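Local coordinates for protein particle-associated glycoside hydrolase (Acinetobacter phage Fri1, PDB 6C72) that degrades the capsular polysaccharide of Acinetobacter baumannii as a trimeric phage tailspike, consistent with a role in virus entry, at residues Ala139-Asn144 with Thr197-Ser202; Ile222-Asp227 with Glu242-Arg247; Ser228-Trp233 with Asn256-Asn261; Asp279-Asn284 with Thr316-Val321. All coordinates share one frame; numbering follows the deposited sequence.

All four contacts join successive coils of the parallel beta-helix. Contact 1 is connected to contact 3 by pairing of strands 200-202 and 230-232, with centres 11 Å apart. Strands 255-260 and 280-283 pair in the same way and connect contact 3 to contact 4, with centres 10 Å apart. Contact 2 lies on another face of the coils, its centre 11 Å from that of contact 3. Ile-224 CD1 reaches Phe-229 CD2 there at 3.6 Å. Contact 3 holds the zinc ligand Glu-260. The side chain of Lys-283 in contact 4 comes within about 4 Å of a bound zinc ion. All four contacts touch the second subunit, and contacts 3 and 4 also meet the third.

Contact 1. Residues Ala139-Asn144 with Thr197-Ser202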
loop_
_atom_site.group_PDB
_atom_site.type_symbol
_atom_site.label_atom_id
_atom_site.label_comp_id
_atom_site.label_asym_id
_atom_site.label_seq_id
_atom_site.Cartn_x
_atom_site.Cartn_y
_atom_site.Cartn_z
ATOM N N ALA A 139 29.935 -18.590 7.724
ATOM C CA ALA A 139 30.060 -17.427 8.585
ATOM C C ALA A 139 28.828 -17.295 9.456
ATOM O O ALA A 139 27.697 -17.543 9.017
ATOM C CB ALA A 139 30.263 -16.140 7.779
ATOM N N MET A 140 29.069 -16.927 10.697
ATOM C CA MET A 140 28.020 -16.537 11.614
ATOM C C MET A 140 27.913 -15.019 11.536
ATOM O O MET A 140 28.910 -14.318 11.749
ATOM C CB MET A 140 28.361 -17.021 13.022
ATOM C CG MET A 140 27.290 -16.873 14.054
ATOM S SD MET A 140 27.749 -17.668 15.629
ATOM C CE MET A 140 28.284 -19.274 15.039
ATOM N N ALA A 141 26.739 -14.519 11.142
ATOM C CA ALA A 141 26.529 -13.080 11.072
ATOM C C ALA A 141 26.614 -12.458 12.466
ATOM O O ALA A 141 26.286 -13.085 13.484
ATOM C CB ALA A 141 25.172 -12.764 10.435
ATOM N N LYS A 142 27.078 -11.214 12.507
ATOM C CA LYS A 142 27.154 -10.442 13.734
ATOM C C LYS A 142 26.493 -9.090 13.492
ATOM O O LYS A 142 26.420 -8.613 12.361
ATOM C CB LYS A 142 28.613 -10.280 14.188
ATOM C CG LYS A 142 29.333 -11.607 14.444
ATOM C CD LYS A 142 28.547 -12.480 15.422
ATOM C CE LYS A 142 28.994 -13.942 15.407
ATOM N NZ LYS A 142 30.284 -14.151 16.139
ATOM N N SER A 143 26.044 -8.452 14.566
ATOM C CA SER A 143 25.162 -7.297 14.421
ATOM C C SER A 143 25.831 -6.157 13.651
ATOM O O SER A 143 27.016 -5.858 13.836
ATOM C CB SER A 143 24.684 -6.810 15.789
ATOM O OG SER A 143 23.839 -7.777 16.390
ATOM N N ASN A 144 25.059 -5.550 12.745
ATOM C CA ASN A 144 25.475 -4.364 12.007
ATOM C C ASN A 144 26.709 -4.631 11.141
ATOM O O ASN A 144 27.511 -3.730 10.882
ATOM C CB ASN A 144 25.703 -3.183 12.956
ATOM C CG ASN A 144 24.482 -2.891 13.823
ATOM O OD1 ASN A 144 24.569 -2.847 15.056
ATOM N ND2 ASN A 144 23.335 -2.703 13.185
ATOM N N THR A 197 21.265 -8.280 14.911
ATOM C CA THR A 197 20.417 -7.267 14.311
ATOM C C THR A 197 21.186 -6.460 13.278
ATOM O O THR A 197 22.362 -6.146 13.476
ATOM C CB THR A 197 19.894 -6.306 15.373
ATOM O OG1 THR A 197 21.005 -5.730 16.076
ATOM C CG2 THR A 197 18.982 -7.031 16.356
ATOM N N GLY A 198 20.498 -6.079 12.201
ATOM C CA GLY A 198 21.090 -5.174 11.237
ATOM C C GLY A 198 22.201 -5.765 10.404
ATOM O O GLY A 198 23.016 -5.023 9.866
ATOM N N ALA A 199 22.288 -7.087 10.338
ATOM C CA ALA A 199 23.241 -7.752 9.476
ATOM C C ALA A 199 22.719 -7.772 8.045
ATOM O O ALA A 199 21.539 -7.526 7.786
ATOM C CB ALA A 199 23.499 -9.173 9.961
ATOM N N GLY A 200 23.610 -8.107 7.110
ATOM C CA GLY A 200 23.222 -8.165 5.719
ATOM C C GLY A 200 24.222 -8.906 4.856
ATOM O O GLY A 200 25.296 -9.314 5.301
ATOM N N VAL A 201 23.840 -9.065 3.590
ATOM C CA VAL A 201 24.675 -9.668 2.562
ATOM C C VAL A 201 24.279 -9.044 1.236
ATOM O O VAL A 201 23.114 -8.699 1.026
ATOM C CB VAL A 201 24.522 -11.210 2.517
ATOM C CG1 VAL A 201 23.079 -11.603 2.206
ATOM C CG2 VAL A 201 25.493 -11.821 1.479
ATOM N N SER A 202 25.258 -8.880 0.345
ATOM C CA SER A 202 24.941 -8.306 -0.958
ATOM C C SER A 202 26.011 -8.634 -1.986
ATOM O O SER A 202 27.144 -9.008 -1.653
ATOM C CB SER A 202 24.746 -6.791 -0.884
ATOM O OG SER A 202 25.961 -6.131 -0.681
HETATM O O HOH W 1 21.725 -7.212 18.333
HETATM O O HOH W 2 21.559 -3.426 15.151
#
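Ser-143 and Thr-197 face each other across neighbouring turns of the parallel beta-helix, their CA atoms 4.7 Å apart. Residues 141-144 follow strand 133-140, and residues 197-199 lead into strand 200-202. Asn-144 N donates to Thr-197 O at 2.9 Å. Asn-144 and Gly-198 both have positive phi (62° and 71°), so the chain bends at matching places in the two turns. Asn-144 CA approaches Gly-198 O at 3.3 Å in a CA-H...O contact.

The hydroxyl of Ser-143 makes the direct side-chain bond. Its OG is anti to the carbonyl carbon, beside the residue's own N (chi1 -67°). OG accepts an almost straight bond from Thr-197 N at 3.0 Å. A water joins the two hydroxyls, 2.9 Å from Ser-143 OG and 2.8 Å from Thr-197 OG1. A second water takes a hydrogen bond from Asn-144 ND2 at 2.7 Å. Its approach to Thr-197 OG1 is doubtfully short.

Lys-142 turns from the contact, and its NZ forms a salt bridge with Asp-118 and a hydrogen bond to Ser-156 of the second subunit. Phe-154 of that subunit packs on Ser-143. On the inner side the contact is apolar and small: the methyl CB of Ala-141 meets CB of Ala-199 at 4.0 Å.

Contact 2. Residues Ile222-Asp227 with Glu242-Arg247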
loop_
_atom_site.group_PDB
_atom_site.type_symbol
_atom_site.label_atom_id
_atom_site.label_comp_id
_atom_site.label_asym_id
_atom_site.label_seq_id
_atom_site.Cartn_x
_atom_site.Cartn_y
_atom_site.Cartn_z
ATOM N N ILE A 222 21.188 -18.772 3.193
ATOM C CA ILE A 222 20.985 -17.842 4.298
ATOM C C ILE A 222 19.941 -18.447 5.219
ATOM O O ILE A 222 18.821 -18.741 4.783
ATOM C CB ILE A 222 20.539 -16.451 3.818
ATOM C CG1 ILE A 222 21.463 -15.924 2.719
ATOM C CG2 ILE A 222 20.483 -15.476 5.003
ATOM C CD1 ILE A 222 20.954 -14.669 2.046
ATOM N N LYS A 223 20.324 -18.675 6.470
ATOM C CA LYS A 223 19.416 -19.081 7.535
ATOM C C LYS A 223 19.321 -17.927 8.521
ATOM O O LYS A 223 20.329 -17.539 9.121
ATOM C CB LYS A 223 19.901 -20.358 8.234
ATOM C CG LYS A 223 19.042 -20.763 9.408
ATOM C CD LYS A 223 19.469 -22.072 10.088
ATOM C CE LYS A 223 18.519 -22.335 11.269
ATOM N NZ LYS A 223 18.841 -23.524 12.128
ATOM N N ILE A 224 18.124 -17.371 8.676
ATOM C CA ILE A 224 17.917 -16.164 9.468
ATOM C C ILE A 224 17.161 -16.518 10.739
ATOM O O ILE A 224 16.024 -17.004 10.681
ATOM C CB ILE A 224 17.176 -15.086 8.670
ATOM C CG1 ILE A 224 17.991 -14.686 7.433
ATOM C CG2 ILE A 224 16.928 -13.878 9.543
ATOM C CD1 ILE A 224 17.251 -13.670 6.528
ATOM N N ILE A 225 17.804 -16.295 11.882
ATOM C CA ILE A 225 17.133 -16.298 13.178
ATOM C C ILE A 225 17.051 -14.899 13.766
ATOM O O ILE A 225 16.133 -14.631 14.555
ATOM C CB ILE A 225 17.835 -17.246 14.177
ATOM C CG1 ILE A 225 18.258 -18.546 13.500
ATOM C CG2 ILE A 225 16.952 -17.554 15.399
ATOM C CD1 ILE A 225 19.050 -19.446 14.434
ATOM N N GLY A 226 17.960 -13.997 13.391
ATOM C CA GLY A 226 18.009 -12.659 13.935
ATOM C C GLY A 226 17.005 -11.724 13.287
ATOM O O GLY A 226 16.025 -12.139 12.665
ATOM N N ASP A 227 17.284 -10.432 13.423
ATOM C CA ASP A 227 16.324 -9.367 13.183
ATOM C C ASP A 227 16.907 -8.333 12.228
ATOM O O ASP A 227 18.108 -8.068 12.243
ATOM C CB ASP A 227 15.949 -8.700 14.516
ATOM C CG ASP A 227 14.806 -7.743 14.387
ATOM O OD1 ASP A 227 13.658 -8.185 14.117
ATOM O OD2 ASP A 227 15.074 -6.525 14.531
ATOM N N GLU A 242 17.057 -25.075 1.265
ATOM C CA GLU A 242 16.595 -23.796 0.743
ATOM C C GLU A 242 17.768 -22.847 0.545
ATOM O O GLU A 242 18.740 -22.859 1.305
ATOM C CB GLU A 242 15.571 -23.126 1.677
ATOM C CG GLU A 242 14.172 -23.712 1.605
ATOM C CD GLU A 242 13.985 -24.872 2.567
ATOM O OE1 GLU A 242 14.704 -24.925 3.594
ATOM O OE2 GLU A 242 13.117 -25.729 2.296
ATOM N N GLY A 243 17.649 -21.993 -0.468
ATOM C CA GLY A 243 18.588 -20.894 -0.583
ATOM C C GLY A 243 18.443 -19.890 0.547
ATOM O O GLY A 243 19.434 -19.331 1.023
ATOM N N LEU A 244 17.211 -19.662 1.000
ATOM C CA LEU A 244 16.894 -18.749 2.090
ATOM C C LEU A 244 15.911 -19.438 3.027
ATOM O O LEU A 244 14.937 -20.043 2.568
ATOM C CB LEU A 244 16.290 -17.444 1.552
ATOM C CG LEU A 244 15.636 -16.481 2.549
ATOM C CD1 LEU A 244 16.634 -15.879 3.528
ATOM C CD2 LEU A 244 14.839 -15.394 1.821
ATOM N N TYR A 245 16.173 -19.355 4.329
ATOM C CA TYR A 245 15.363 -20.009 5.350
ATOM C C TYR A 245 15.300 -19.090 6.561
ATOM O O TYR A 245 16.340 -18.724 7.120
ATOM C CB TYR A 245 15.958 -21.368 5.713
ATOM C CG TYR A 245 15.190 -22.188 6.729
ATOM C CD1 TYR A 245 14.225 -23.095 6.327
ATOM C CD2 TYR A 245 15.468 -22.086 8.089
ATOM C CE1 TYR A 245 13.535 -23.867 7.239
ATOM C CE2 TYR A 245 14.783 -22.853 9.020
ATOM C CZ TYR A 245 13.814 -23.744 8.586
ATOM O OH TYR A 245 13.132 -24.518 9.504
ATOM N N ILE A 246 14.097 -18.692 6.959
ATOM C CA ILE A 246 13.931 -17.711 8.022
ATOM C C ILE A 246 13.122 -18.340 9.146
ATOM O O ILE A 246 11.918 -18.599 8.993
ATOM C CB ILE A 246 13.262 -16.438 7.512
ATOM C CG1 ILE A 246 13.993 -15.939 6.243
ATOM C CG2 ILE A 246 13.222 -15.413 8.628
ATOM C CD1 ILE A 246 13.544 -14.578 5.757
ATOM N N ARG A 247 13.757 -18.528 10.297
ATOM C CA ARG A 247 13.059 -19.101 11.443
ATOM C C ARG A 247 13.640 -18.498 12.712
ATOM O O ARG A 247 14.762 -18.831 13.096
ATOM C CB ARG A 247 13.189 -20.622 11.443
ATOM C CG ARG A 247 12.366 -21.277 12.514
ATOM C CD ARG A 247 12.602 -22.755 12.652
ATOM N NE ARG A 247 11.590 -23.286 13.540
ATOM C CZ ARG A 247 11.667 -24.447 14.180
ATOM N NH1 ARG A 247 12.740 -25.216 14.031
ATOM N NH2 ARG A 247 10.669 -24.829 14.977
#
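Tyr-245 O receives two groups of the facing strand. Ile-224 N donates a hydrogen bond at 2.7 Å, and Lys-223 CA approaches at 3.1 Å in a CA-H...O contact. The backbone bonds continue in both directions. Ile-222 N gives to Gly-243 O at 2.8 Å, and Tyr-245 N gives to Ile-222 O at 2.8 Å. Arg-247 N donates to Ile-224 O, again at 2.8 Å. The strands run parallel, 10° apart.

Ile-222, Ile-224, Leu-244 and Ile-246 share the buried face. Ile-224 and Ile-246 lie side by side and point the same way. Both place CG1 anti to the carbonyl carbon (chi1 -61° and -50°), and their CD1 methyls meet at 3.9 Å. The CD1 of Ile-224 also touches CD1 of Leu-244 at 3.8 Å, so one methyl fits against two partners. His-257 and Phe-259 of strand 255-260 pack against this group from another face of the coil.

Lys-223 and Tyr-245 occupy the other face. The extended lysine runs beside the tyrosine, with CG 4.0 Å from ring atom CD2. Its NZ reaches Asn-164 OD1 of the second subunit. Arg-247 leads away from the contact, and its NE forms a salt bridge with Asp-310.

The chain turns a corner at Gly-243, and Leu-244, Tyr-245 and Ile-246 then pair with Ile-222, Lys-223 and Ile-224. Such parallel pairing in register, here with the four aliphatic residues inward and Lys-223 and Tyr-245 on the other face, is the arrangement of adjacent coils in a parallel beta-helix.

Contact 3. Residues Ser228-Trp233 with Asn256-Asn261; sequences SFTAKW and NHYFEN. With ZN (zinc ion), chain M.
Asn-261 lies over one face of the Trp-233 indole, and these two residues bury the most surface in the contact. The amide and ring planes are 13° apart. Asn-261 CB sits 3.5 Å from the centroid of the six-membered ring in a CH-pi contact, while CG meets CZ2 at 3.5 Å. The two side chains lie side by side and point the same way. In both, CG is anti to the carbonyl carbon (chi1 -61° for Trp-233, -62° for Asn-261). Trp-233 N also donates to Glu-260 O at 3.2 Å.

Phe-229 buries nearly as much. Its N donates to His-257 ND1 at 3.1 Å, in the plane of the imidazole, so ND1 serves as acceptor. Its O receives Tyr-258 N at 3.1 Å and also a water that links it to Thr-230 OG1 and Asn-256 O. CE2 of Phe-259 comes to the edge of the Phe-229 ring, 4.2 Å from CD2.

Glu-260 points to the face it shares with Tyr-258. Its OE2 binds the zinc ion at 2.4 Å, and a water is a further ligand. Tyr-258 OH donates to OE1 at 2.8 Å from above the carboxylate plane, and Asn-256 ND2 of the third subunit bonds OE2. Together these would limit rotation of the carboxylate.

Strand 230-232 pairs with strand 200-202 on its other edge, and strand 255-260 pairs with strand 280-283. Phe-259 stacks on Phe-282 inside the coil.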
loop_
_atom_site.group_PDB
_atom_site.type_symbol
_atom_site.label_atom_id
_atom_site.label_comp_id
_atom_site.label_asym_id
_atom_site.label_seq_id
_atom_site.Cartn_x
_atom_site.Cartn_y
_atom_site.Cartn_z
ATOM N N SER A 228 16.039 -7.752 11.397
ATOM C CA SER A 228 16.389 -6.662 10.472
ATOM C C SER A 228 17.580 -7.023 9.579
ATOM O O SER A 228 18.583 -6.314 9.506
ATOM C CB SER A 228 16.658 -5.356 11.220
ATOM O OG SER A 228 15.492 -4.903 11.882
ATOM N N PHE A 229 17.438 -8.135 8.875
ATOM C CA PHE A 229 18.405 -8.555 7.878
ATOM C C PHE A 229 18.061 -7.918 6.532
ATOM O O PHE A 229 16.890 -7.629 6.247
ATOM C CB PHE A 229 18.398 -10.075 7.753
ATOM C CG PHE A 229 19.493 -10.620 6.892
ATOM C CD1 PHE A 229 20.758 -10.859 7.417
ATOM C CD2 PHE A 229 19.258 -10.869 5.540
ATOM C CE1 PHE A 229 21.773 -11.370 6.610
ATOM C CE2 PHE A 229 20.255 -11.369 4.727
ATOM C CZ PHE A 229 21.520 -11.628 5.260
ATOM N N THR A 230 19.090 -7.675 5.718
ATOM C CA THR A 230 18.921 -7.044 4.411
ATOM C C THR A 230 19.805 -7.721 3.367
ATOM O O THR A 230 21.006 -7.904 3.595
ATOM C CB THR A 230 19.262 -5.550 4.491
ATOM O OG1 THR A 230 18.424 -4.915 5.477
ATOM C CG2 THR A 230 19.091 -4.887 3.138
ATOM N N ALA A 231 19.230 -8.053 2.206
ATOM C CA ALA A 231 19.990 -8.643 1.111
ATOM C C ALA A 231 19.631 -7.961 -0.200
ATOM O O ALA A 231 18.449 -7.712 -0.479
ATOM C CB ALA A 231 19.747 -10.153 0.991
ATOM N N LYS A 232 20.661 -7.648 -0.993
ATOM C CA LYS A 232 20.500 -7.020 -2.300
ATOM C C LYS A 232 21.455 -7.650 -3.303
ATOM O O LYS A 232 22.628 -7.879 -2.991
ATOM C CB LYS A 232 20.756 -5.512 -2.229
ATOM C CG LYS A 232 19.718 -4.782 -1.428
ATOM C CD LYS A 232 20.122 -3.354 -1.128
ATOM C CE LYS A 232 19.019 -2.634 -0.342
ATOM N NZ LYS A 232 19.015 -1.161 -0.627
ATOM N N TRP A 233 20.948 -7.924 -4.509
ATOM C CA TRP A 233 21.749 -8.504 -5.593
ATOM C C TRP A 233 22.461 -9.780 -5.126
ATOM O O TRP A 233 23.686 -9.911 -5.205
ATOM C CB TRP A 233 22.742 -7.486 -6.141
ATOM C CG TRP A 233 22.082 -6.295 -6.713
ATOM C CD1 TRP A 233 22.004 -5.052 -6.149
ATOM C CD2 TRP A 233 21.412 -6.205 -7.978
ATOM N NE1 TRP A 233 21.320 -4.194 -6.980
ATOM C CE2 TRP A 233 20.944 -4.875 -8.108
ATOM C CE3 TRP A 233 21.152 -7.119 -9.006
ATOM C CZ2 TRP A 233 20.235 -4.437 -9.228
ATOM C CZ3 TRP A 233 20.447 -6.683 -10.117
ATOM C CH2 TRP A 233 19.999 -5.352 -10.220
ATOM N N ASN A 256 11.329 -7.519 10.049
ATOM C CA ASN A 256 11.846 -6.384 9.292
ATOM C C ASN A 256 12.922 -6.826 8.299
ATOM O O ASN A 256 13.976 -6.202 8.173
ATOM C CB ASN A 256 12.366 -5.298 10.244
ATOM C CG ASN A 256 12.676 -3.999 9.538
ATOM O OD1 ASN A 256 12.028 -3.655 8.551
ATOM N ND2 ASN A 256 13.674 -3.274 10.030
ATOM N N HIS A 257 12.680 -7.934 7.608
ATOM C CA HIS A 257 13.650 -8.444 6.655
ATOM C C HIS A 257 13.311 -7.958 5.256
ATOM O O HIS A 257 12.156 -8.014 4.829
ATOM C CB HIS A 257 13.703 -9.968 6.693
ATOM C CG HIS A 257 14.012 -10.514 8.050
ATOM N ND1 HIS A 257 15.070 -10.059 8.805
ATOM C CD2 HIS A 257 13.427 -11.498 8.773
ATOM C CE1 HIS A 257 15.121 -10.733 9.942
ATOM N NE2 HIS A 257 14.135 -11.612 9.945
ATOM N N TYR A 258 14.329 -7.533 4.527
ATOM C CA TYR A 258 14.134 -6.899 3.239
ATOM C C TYR A 258 15.054 -7.530 2.204
ATOM O O TYR A 258 16.255 -7.673 2.443
ATOM C CB TYR A 258 14.389 -5.399 3.349
ATOM C CG TYR A 258 14.084 -4.676 2.079
ATOM C CD1 TYR A 258 12.783 -4.371 1.729
ATOM C CD2 TYR A 258 15.104 -4.317 1.209
ATOM C CE1 TYR A 258 12.501 -3.710 0.550
ATOM C CE2 TYR A 258 14.837 -3.659 0.040
ATOM C CZ TYR A 258 13.532 -3.367 -0.291
ATOM O OH TYR A 258 13.266 -2.715 -1.469
ATOM N N PHE A 259 14.485 -7.893 1.061
ATOM C CA PHE A 259 15.217 -8.503 -0.042
ATOM C C PHE A 259 14.845 -7.795 -1.335
ATOM O O PHE A 259 13.658 -7.617 -1.630
ATOM C CB PHE A 259 14.908 -10.003 -0.157
ATOM C CG PHE A 259 15.133 -10.761 1.121
ATOM C CD1 PHE A 259 14.134 -10.821 2.096
ATOM C CD2 PHE A 259 16.340 -11.401 1.355
ATOM C CE1 PHE A 259 14.331 -11.514 3.283
ATOM C CE2 PHE A 259 16.554 -12.103 2.544
ATOM C CZ PHE A 259 15.537 -12.158 3.520
ATOM N N GLU A 260 15.857 -7.385 -2.095
ATOM C CA GLU A 260 15.622 -6.733 -3.375
ATOM C C GLU A 260 16.623 -7.235 -4.402
ATOM O O GLU A 260 17.795 -7.425 -4.083
ATOM C CB GLU A 260 15.723 -5.214 -3.267
ATOM C CG GLU A 260 15.256 -4.513 -4.523
ATOM C CD GLU A 260 15.295 -3.016 -4.383
ATOM O OE1 GLU A 260 15.409 -2.540 -3.227
ATOM O OE2 GLU A 260 15.223 -2.317 -5.418
ATOM N N ASN A 261 16.160 -7.450 -5.630
ATOM C CA ASN A 261 17.042 -7.843 -6.730
ATOM C C ASN A 261 17.766 -9.148 -6.420
ATOM O O ASN A 261 18.945 -9.305 -6.729
ATOM C CB ASN A 261 18.044 -6.734 -7.058
ATOM C CG ASN A 261 17.365 -5.455 -7.512
ATOM O OD1 ASN A 261 16.576 -5.465 -8.454
ATOM N ND2 ASN A 261 17.653 -4.350 -6.827
HETATM ZN ZN ZN M . 14.530 -0.085 -4.957
HETATM O O HOH W 3 16.149 -4.797 6.871
HETATM O O HOH W 4 17.505 -0.783 -2.592
HETATM O O HOH W 5 13.302 0.203 -6.713
#

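Contact 4. Residues Asp279-Asn284 with Thr316-Val321; sequences DVTFKN and TLINCV
Phe-282 and Ile-318 are joined by a backbone hydrogen bond, Ile-318 N to Phe-282 O at 2.8 Å, with a nearly straight angle of 177° at the hydrogen. Three more backbone bonds complete the parallel pairing: Thr-316 N to Val-280 O, Phe-282 N to Thr-316 O, and Asn-284 N to Ile-318 O. The strands belong to adjacent coils of the beta-helix.

Apolar contacts line the inner face. Leu-317 CD2 touches Phe-282 CD1 at 3.7 Å. The sulfur of Cys-320 is anti to its carbonyl carbon (chi1 -67°), and in this position SG lies against Phe-282 CB at 3.7 Å. On the outer face, Thr-281 CG2 reaches Ile-318 CD1 at 4.1 Å.

Polar side chains meet at both ends through water. At the start of the pairing, one water bonds Thr-316 OG1 at 2.7 Å and donates to Val-280 O. At the end, the amides of Asn-284 and Asn-319 lie side by side, their planes 13° apart and Asn-284 OD1 3.7 Å from Asn-319 ND2. One water donates to Asn-284 OD1 at 2.7 Å and to Asn-319 O. Another donates to the same OD1 and accepts from Asn-319 ND2 at 3.0 Å. Asn-319 OD1 accepts from Arg-354 NH2.

Amides and water bridge the end of the pairing, and carbon and sulfur pack on the inner face. Asn-284 OD1 accepts from two waters and ND2 bonds Asn-261, so both ends of the amide have partners, which is consistent with a defined flip.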
loop_
_atom_site.group_PDB
_atom_site.type_symbol
_atom_site.label_atom_id
_atom_site.label_comp_id
_atom_site.label_asym_id
_atom_site.label_seq_id
_atom_site.Cartn_x
_atom_site.Cartn_y
_atom_site.Cartn_z
ATOM N N ASP A 279 6.801 -9.442 8.982
ATOM C CA ASP A 279 7.161 -8.197 8.300
ATOM C C ASP A 279 8.392 -8.395 7.409
ATOM O O ASP A 279 9.472 -7.859 7.643
ATOM C CB ASP A 279 7.346 -7.063 9.308
ATOM C CG ASP A 279 6.012 -6.513 9.808
ATOM O OD1 ASP A 279 5.442 -7.033 10.802
ATOM O OD2 ASP A 279 5.518 -5.558 9.177
ATOM N N VAL A 280 8.176 -9.169 6.349
ATOM C CA VAL A 280 9.199 -9.482 5.365
ATOM C C VAL A 280 8.758 -8.964 4.004
ATOM O O VAL A 280 7.595 -9.123 3.615
ATOM C CB VAL A 280 9.454 -11.000 5.308
ATOM C CG1 VAL A 280 10.593 -11.328 4.321
ATOM C CG2 VAL A 280 9.723 -11.531 6.703
ATOM N N THR A 281 9.681 -8.345 3.274
ATOM C CA THR A 281 9.362 -7.815 1.959
ATOM C C THR A 281 10.359 -8.324 0.926
ATOM O O THR A 281 11.574 -8.230 1.124
ATOM C CB THR A 281 9.339 -6.282 1.968
ATOM O OG1 THR A 281 8.292 -5.834 2.832
ATOM C CG2 THR A 281 9.088 -5.743 0.569
ATOM N N PHE A 282 9.831 -8.844 -0.172
ATOM C CA PHE A 282 10.603 -9.167 -1.361
ATOM C C PHE A 282 10.176 -8.210 -2.465
ATOM O O PHE A 282 8.984 -8.090 -2.750
ATOM C CB PHE A 282 10.372 -10.615 -1.796
ATOM C CG PHE A 282 10.813 -11.639 -0.784
ATOM C CD1 PHE A 282 9.944 -12.067 0.219
ATOM C CD2 PHE A 282 12.085 -12.194 -0.844
ATOM C CE1 PHE A 282 10.341 -13.029 1.153
ATOM C CE2 PHE A 282 12.484 -13.150 0.082
ATOM C CZ PHE A 282 11.611 -13.567 1.084
ATOM N N LYS A 283 11.141 -7.515 -3.058
ATOM C CA LYS A 283 10.895 -6.602 -4.168
ATOM C C LYS A 283 11.820 -6.955 -5.323
ATOM O O LYS A 283 13.038 -7.011 -5.144
ATOM C CB LYS A 283 11.113 -5.151 -3.748
ATOM C CG LYS A 283 10.722 -4.147 -4.821
ATOM C CD LYS A 283 11.459 -2.838 -4.602
ATOM C CE LYS A 283 10.737 -1.955 -3.597
ATOM N NZ LYS A 283 9.662 -1.141 -4.279
ATOM N N ASN A 284 11.237 -7.192 -6.502
ATOM C CA ASN A 284 12.000 -7.521 -7.713
ATOM C C ASN A 284 12.940 -8.697 -7.464
ATOM O O ASN A 284 14.123 -8.669 -7.825
ATOM C CB ASN A 284 12.761 -6.303 -8.248
ATOM C CG ASN A 284 13.257 -6.501 -9.685
ATOM O OD1 ASN A 284 12.598 -7.152 -10.507
ATOM N ND2 ASN A 284 14.434 -5.940 -9.992
ATOM N N THR A 316 5.116 -9.274 2.124
ATOM C CA THR A 316 4.752 -8.583 0.899
ATOM C C THR A 316 5.727 -8.965 -0.200
ATOM O O THR A 316 6.942 -8.776 -0.058
ATOM C CB THR A 316 4.723 -7.069 1.111
ATOM O OG1 THR A 316 3.837 -6.763 2.194
ATOM C CG2 THR A 316 4.221 -6.358 -0.130
ATOM N N LEU A 317 5.191 -9.467 -1.304
ATOM C CA LEU A 317 5.966 -9.819 -2.485
ATOM C C LEU A 317 5.542 -8.886 -3.627
ATOM O O LEU A 317 4.419 -8.987 -4.138
ATOM C CB LEU A 317 5.743 -11.287 -2.829
ATOM C CG LEU A 317 6.087 -12.190 -1.641
ATOM C CD1 LEU A 317 4.847 -12.869 -1.033
ATOM C CD2 LEU A 317 7.165 -13.214 -2.002
ATOM N N ILE A 318 6.435 -7.975 -4.010
ATOM C CA ILE A 318 6.159 -6.937 -4.998
ATOM C C ILE A 318 7.021 -7.208 -6.222
ATOM O O ILE A 318 8.251 -7.308 -6.110
ATOM C CB ILE A 318 6.461 -5.532 -4.453
ATOM C CG1 ILE A 318 5.945 -5.378 -3.025
ATOM C CG2 ILE A 318 5.881 -4.466 -5.364
ATOM C CD1 ILE A 318 6.567 -4.194 -2.263
ATOM N N ASN A 319 6.382 -7.313 -7.387
ATOM C CA ASN A 319 7.092 -7.436 -8.664
ATOM C C ASN A 319 8.086 -8.598 -8.623
ATOM O O ASN A 319 9.233 -8.482 -9.052
ATOM C CB ASN A 319 7.779 -6.114 -9.028
ATOM C CG ASN A 319 8.362 -6.123 -10.423
ATOM O OD1 ASN A 319 7.922 -6.880 -11.288
ATOM N ND2 ASN A 319 9.360 -5.283 -10.652
ATOM N N CYS A 320 7.644 -9.727 -8.087
ATOM C CA CYS A 320 8.459 -10.928 -8.009
ATOM C C CYS A 320 8.006 -11.922 -9.066
ATOM O O CYS A 320 6.894 -11.834 -9.590
ATOM C CB CYS A 320 8.369 -11.565 -6.611
ATOM S SG CYS A 320 9.116 -10.545 -5.310
ATOM N N VAL A 321 8.891 -12.858 -9.394
ATOM C CA VAL A 321 8.609 -13.927 -10.344
ATOM C C VAL A 321 8.682 -15.259 -9.609
ATOM O O VAL A 321 9.657 -15.531 -8.898
ATOM C CB VAL A 321 9.584 -13.917 -11.538
ATOM C CG1 VAL A 321 9.353 -15.155 -12.421
ATOM C CG2 VAL A 321 9.441 -12.629 -12.349
HETATM O O HOH W 6 5.514 -7.137 4.311
HETATM O O HOH W 7 10.999 -9.309 -10.881
HETATM O O HOH W 8 11.031 -6.450 -12.853
#